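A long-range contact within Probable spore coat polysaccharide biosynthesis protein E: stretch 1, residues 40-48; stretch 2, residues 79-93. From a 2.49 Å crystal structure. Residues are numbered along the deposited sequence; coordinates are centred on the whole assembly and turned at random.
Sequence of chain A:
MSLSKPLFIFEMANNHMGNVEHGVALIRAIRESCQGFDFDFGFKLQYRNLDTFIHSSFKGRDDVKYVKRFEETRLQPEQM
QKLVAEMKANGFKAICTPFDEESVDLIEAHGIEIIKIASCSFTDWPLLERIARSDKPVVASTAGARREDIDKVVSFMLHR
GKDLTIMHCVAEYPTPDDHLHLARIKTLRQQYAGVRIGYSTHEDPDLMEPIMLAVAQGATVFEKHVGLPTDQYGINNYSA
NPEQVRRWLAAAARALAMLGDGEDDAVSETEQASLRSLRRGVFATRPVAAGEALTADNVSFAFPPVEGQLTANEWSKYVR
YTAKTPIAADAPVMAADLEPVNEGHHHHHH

Stretch 1 (40-48) DFGFKLQYR
Stretch 2 79-93: QMQKLVAEMKANGFK

Two backbone hydrogen bonds clamp the start of strand 40-47 to the end of the second stretch: Lys 93 N donates to Phe 41 O (3.0 Å, N-H...O 146°) and Phe 43 N donates to Lys 93 O (2.8 Å, 157°). Together they make a parallel beta bridge between Gly 42 and Lys 93, with CA atoms 4.1 Å apart. Gly 42 CA also approaches Lys 93 O at 3.1 Å, a CA-H...O contact. A CB on Gly 42 would lie 3.3 Å from that same Lys 93 O, close but not prohibitive; without one, the bridge leaves this spot uncrowded. At the strand's first residue, Asp 40 (chi1 -71°, m) forms a long salt bridge, OD2 to Lys 93 NZ 3.5 Å; the lysine reaches it with chi1 -107°, chi2 137°, chi3 -98° and chi4 -161°.

Strand 40-47 is extended throughout, phi -94° to -142° and psi 120° to 168°. Helix 79-89 runs back along it, antiparallel at 172°, with the axes 9.1 Å apart at closest approach. The chain reverses at Gly 91 in a Schellman motif: Phe 92 N donates to Met 87 O (3.0 Å) and Gly 91 N to Lys 88 O (2.9 Å). Gly 91 has phi/psi 99°/26°, where a CB would be jammed against the preceding carbonyl O. Just before it, Asn 90 (chi1 -63°, m) turns its amide back on the helix, ND2 donating to Glu 86 O at 2.9 Å and to Glu 86 OE1 at 3.3 Å. Phe 92 (-96°/135°) then leads into Lys 93 (-51°/125°).

Beyond the bridge the contact is apolar. Phe 43 and Leu 45 point toward the helix, while Lys 44 and Gln 46 point away, the alternation of a strand with one greasy side. Phe 43 (chi1 -129°, between wells; chi2 99°) turns its ring edge to the face of Phe 92 (m, chi2 -66°), with centroids 5.0 Å apart, planes at 70°, and Phe 43 CD1 3.8 Å from Phe 92 CE2. Phe 41 CB (chi1 m) meets the edge of the Phe 92 ring, 3.6 Å from Phe 92 CD1, but the end of the Phe 41 side chain leads away.

Met 80, Leu 83 and Met 87, spaced three and four residues apart, point toward the strand from successive turns. Met 87, a selenomethionine (m, t, t), lays its CG 3.5 Å from Phe 43 CB and its CE 3.4 Å from Leu 45 CD2. Leu 45 (chi1 -90°, chi2 3°) is buried, and its CD2 also lies 4.3 Å from Val 84 CG2 (Val 84 chi1 t) and 4.5 Å from Leu 83 CB (Leu 83 m, t). The second selenomethionine, Met 80 (m, m, chi3 -139°), closes the far end: SE 4.4 Å from Leu 45 CG, CE 3.3 Å from Gln 46 O and 3.8 Å from Tyr 47 CD1. Tyr 47 (chi1 -81°, m; chi2 16°) starts sideways, but its end comes nearer, OH lying 4.1 Å from Val 84 CG2. In all, 689 Å² is buried, both sides summed.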

# COMPACT_ATOMS: atom_id res chain seq x y z
N ASP A 40 -1.41 -4.35 19.71
CA ASP A 40 -1.34 -3.49 20.88
C ASP A 40 -2.40 -2.43 20.76
O ASP A 40 -2.81 -2.08 19.67
CB ASP A 40 0.01 -2.80 20.98
CG ASP A 40 1.09 -3.75 21.35
OD1 ASP A 40 0.73 -4.85 21.84
OD2 ASP A 40 2.27 -3.40 21.14
N PHE A 41 -2.80 -1.90 21.89
CA PHE A 41 -3.87 -0.97 21.93
C PHE A 41 -3.51 0.08 22.97
O PHE A 41 -2.98 -0.24 24.04
CB PHE A 41 -5.18 -1.67 22.35
CG PHE A 41 -5.70 -2.67 21.35
CD1 PHE A 41 -6.20 -2.26 20.12
CD2 PHE A 41 -5.73 -4.02 21.67
CE1 PHE A 41 -6.70 -3.17 19.22
CE2 PHE A 41 -6.22 -4.94 20.76
CZ PHE A 41 -6.71 -4.52 19.54
N GLY A 42 -3.82 1.34 22.63
CA GLY A 42 -3.71 2.48 23.52
C GLY A 42 -4.96 3.33 23.45
O GLY A 42 -5.61 3.40 22.42
N PHE A 43 -5.30 3.95 24.57
CA PHE A 43 -6.41 4.87 24.66
C PHE A 43 -5.88 6.27 24.92
O PHE A 43 -4.94 6.46 25.68
CB PHE A 43 -7.36 4.43 25.79
CG PHE A 43 -8.79 4.34 25.34
CD1 PHE A 43 -9.35 3.11 24.99
CD2 PHE A 43 -9.57 5.48 25.19
CE1 PHE A 43 -10.65 3.04 24.54
CE2 PHE A 43 -10.89 5.40 24.76
CZ PHE A 43 -11.43 4.19 24.44
N LYS A 44 -6.48 7.26 24.28
CA LYS A 44 -5.93 8.63 24.34
C LYS A 44 -6.89 9.69 24.90
O LYS A 44 -8.08 9.76 24.52
CB LYS A 44 -5.42 9.05 22.99
CG LYS A 44 -4.23 9.95 23.11
CD LYS A 44 -3.94 10.72 21.84
CE LYS A 44 -4.99 11.79 21.59
NZ LYS A 44 -4.46 12.99 20.83
N LEU A 45 -6.34 10.52 25.80
CA LEU A 45 -6.97 11.74 26.33
C LEU A 45 -6.33 13.00 25.81
O LEU A 45 -5.26 12.97 25.22
CB LEU A 45 -6.78 11.75 27.83
CG LEU A 45 -7.88 11.07 28.62
CD1 LEU A 45 -8.92 10.46 27.70
CD2 LEU A 45 -7.21 10.03 29.47
N GLN A 46 -6.98 14.13 26.05
CA GLN A 46 -6.43 15.44 25.67
C GLN A 46 -6.34 16.30 26.90
O GLN A 46 -7.33 16.51 27.58
CB GLN A 46 -7.35 16.10 24.67
CG GLN A 46 -7.17 15.55 23.29
CD GLN A 46 -7.99 16.28 22.25
OE1 GLN A 46 -8.58 17.31 22.52
NE2 GLN A 46 -8.04 15.72 21.05
N TYR A 47 -5.16 16.79 27.23
CA TYR A 47 -5.02 17.62 28.41
C TYR A 47 -4.82 19.04 28.02
O TYR A 47 -3.87 19.36 27.31
CB TYR A 47 -3.81 17.19 29.22
CG TYR A 47 -4.01 16.01 30.11
CD1 TYR A 47 -5.09 15.16 29.94
CD2 TYR A 47 -3.07 15.71 31.09
CE1 TYR A 47 -5.26 14.06 30.75
CE2 TYR A 47 -3.23 14.61 31.90
CZ TYR A 47 -4.33 13.79 31.73
OH TYR A 47 -4.51 12.69 32.53
N ARG A 48 -5.75 19.87 28.48
CA ARG A 48 -5.64 21.33 28.48
C ARG A 48 -5.90 21.84 29.90
O ARG A 48 -6.87 21.43 30.55
CB ARG A 48 -6.66 21.96 27.55
CG ARG A 48 -6.43 21.71 26.07
CD ARG A 48 -7.60 22.22 25.21
NE ARG A 48 -7.41 21.85 23.82
CZ ARG A 48 -7.72 20.67 23.32
NH1 ARG A 48 -8.25 19.73 24.09
NH2 ARG A 48 -7.51 20.42 22.04
N GLN A 79 -10.91 13.47 38.05
CA GLN A 79 -11.66 12.62 37.12
C GLN A 79 -10.82 12.09 35.94
O GLN A 79 -11.00 10.95 35.52
CB GLN A 79 -12.90 13.36 36.62
CG GLN A 79 -13.65 14.08 37.72
CD GLN A 79 -14.65 15.10 37.18
OE1 GLN A 79 -14.26 16.10 36.58
NE2 GLN A 79 -15.94 14.87 37.44
N MSE A 80 -9.91 12.92 35.41
CA MSE A 80 -8.92 12.51 34.40
C MSE A 80 -8.04 11.35 34.88
O MSE A 80 -7.70 10.47 34.09
CB MSE A 80 -8.03 13.68 33.94
CG MSE A 80 -8.65 14.74 32.99
SE MSE A 80 -9.43 14.09 31.47
CE MSE A 80 -8.88 15.29 30.24
N GLN A 81 -7.65 11.34 36.15
CA GLN A 81 -6.91 10.20 36.72
C GLN A 81 -7.80 8.98 36.79
O GLN A 81 -7.32 7.86 36.68
CB GLN A 81 -6.33 10.53 38.10
CG GLN A 81 -5.60 9.35 38.83
CD GLN A 81 -4.13 9.13 38.41
OE1 GLN A 81 -3.24 9.92 38.75
NE2 GLN A 81 -3.87 8.04 37.68
N LYS A 82 -9.10 9.19 36.97
CA LYS A 82 -10.05 8.06 37.04
C LYS A 82 -10.09 7.33 35.70
O LYS A 82 -10.12 6.10 35.66
CB LYS A 82 -11.46 8.52 37.45
CG LYS A 82 -12.02 7.80 38.69
CD LYS A 82 -12.89 6.54 38.39
CE LYS A 82 -12.06 5.26 38.05
NZ LYS A 82 -10.96 4.98 39.04
N LEU A 83 -10.04 8.08 34.60
CA LEU A 83 -10.15 7.47 33.27
C LEU A 83 -8.90 6.69 32.94
O LEU A 83 -8.98 5.56 32.46
CB LEU A 83 -10.44 8.51 32.19
CG LEU A 83 -11.88 9.01 32.24
CD1 LEU A 83 -12.09 10.17 31.29
CD2 LEU A 83 -12.88 7.87 31.98
N VAL A 84 -7.74 7.26 33.24
CA VAL A 84 -6.51 6.52 33.12
C VAL A 84 -6.62 5.20 33.88
O VAL A 84 -6.17 4.16 33.41
CB VAL A 84 -5.33 7.31 33.70
CG1 VAL A 84 -4.06 6.45 33.73
CG2 VAL A 84 -5.14 8.61 32.90
N ALA A 85 -7.25 5.26 35.04
CA ALA A 85 -7.35 4.12 35.89
C ALA A 85 -8.03 2.99 35.13
O ALA A 85 -7.46 1.90 35.01
CB ALA A 85 -8.09 4.48 37.14
N GLU A 86 -9.22 3.25 34.59
CA GLU A 86 -9.90 2.29 33.72
C GLU A 86 -9.05 1.93 32.50
O GLU A 86 -8.73 0.75 32.31
CB GLU A 86 -11.27 2.78 33.26
CG GLU A 86 -12.43 2.54 34.24
CD GLU A 86 -12.88 1.06 34.40
OE1 GLU A 86 -13.21 0.41 33.37
OE2 GLU A 86 -12.94 0.58 35.57
N MSE A 87 -8.66 2.91 31.69
CA MSE A 87 -7.78 2.62 30.55
C MSE A 87 -6.86 1.46 30.89
O MSE A 87 -6.89 0.42 30.24
CB MSE A 87 -6.93 3.83 30.17
CG MSE A 87 -7.65 4.80 29.30
SE MSE A 87 -6.92 6.43 29.04
CE MSE A 87 -8.43 7.08 28.38
N LYS A 88 -6.05 1.64 31.93
CA LYS A 88 -5.06 0.65 32.33
C LYS A 88 -5.71 -0.61 32.84
O LYS A 88 -5.27 -1.71 32.52
CB LYS A 88 -4.10 1.24 33.35
CG LYS A 88 -3.27 2.40 32.80
CD LYS A 88 -2.64 3.21 33.91
CE LYS A 88 -1.22 3.65 33.53
NZ LYS A 88 -0.42 4.04 34.73
N ALA A 89 -6.78 -0.45 33.62
CA ALA A 89 -7.56 -1.59 34.08
C ALA A 89 -7.91 -2.58 32.96
O ALA A 89 -7.86 -3.78 33.17
CB ALA A 89 -8.81 -1.12 34.74
N ASN A 90 -8.23 -2.06 31.77
CA ASN A 90 -8.64 -2.89 30.64
C ASN A 90 -7.46 -3.34 29.77
O ASN A 90 -7.62 -4.15 28.85
CB ASN A 90 -9.67 -2.16 29.77
CG ASN A 90 -10.97 -1.86 30.51
OD1 ASN A 90 -11.98 -2.50 30.28
ND2 ASN A 90 -10.95 -0.86 31.38
N GLY A 91 -6.27 -2.83 30.05
CA GLY A 91 -5.10 -3.30 29.34
C GLY A 91 -4.73 -2.37 28.21
O GLY A 91 -4.08 -2.77 27.24
N PHE A 92 -5.11 -1.11 28.33
CA PHE A 92 -4.72 -0.16 27.32
C PHE A 92 -3.49 0.56 27.75
O PHE A 92 -3.40 0.97 28.89
CB PHE A 92 -5.84 0.85 27.11
CG PHE A 92 -7.05 0.26 26.45
CD1 PHE A 92 -6.98 -0.19 25.14
CD2 PHE A 92 -8.25 0.18 27.12
CE1 PHE A 92 -8.09 -0.71 24.51
CE2 PHE A 92 -9.38 -0.35 26.50
CZ PHE A 92 -9.30 -0.80 25.21
N LYS A 93 -2.54 0.71 26.85
CA LYS A 93 -1.58 1.80 27.00
C LYS A 93 -2.33 3.14 27.22
O LYS A 93 -3.22 3.49 26.43
CB LYS A 93 -0.66 1.90 25.76
CG LYS A 93 0.77 1.42 25.99
CD LYS A 93 1.29 0.56 24.83
CE LYS A 93 1.15 -0.96 25.13
NZ LYS A 93 2.04 -1.84 24.25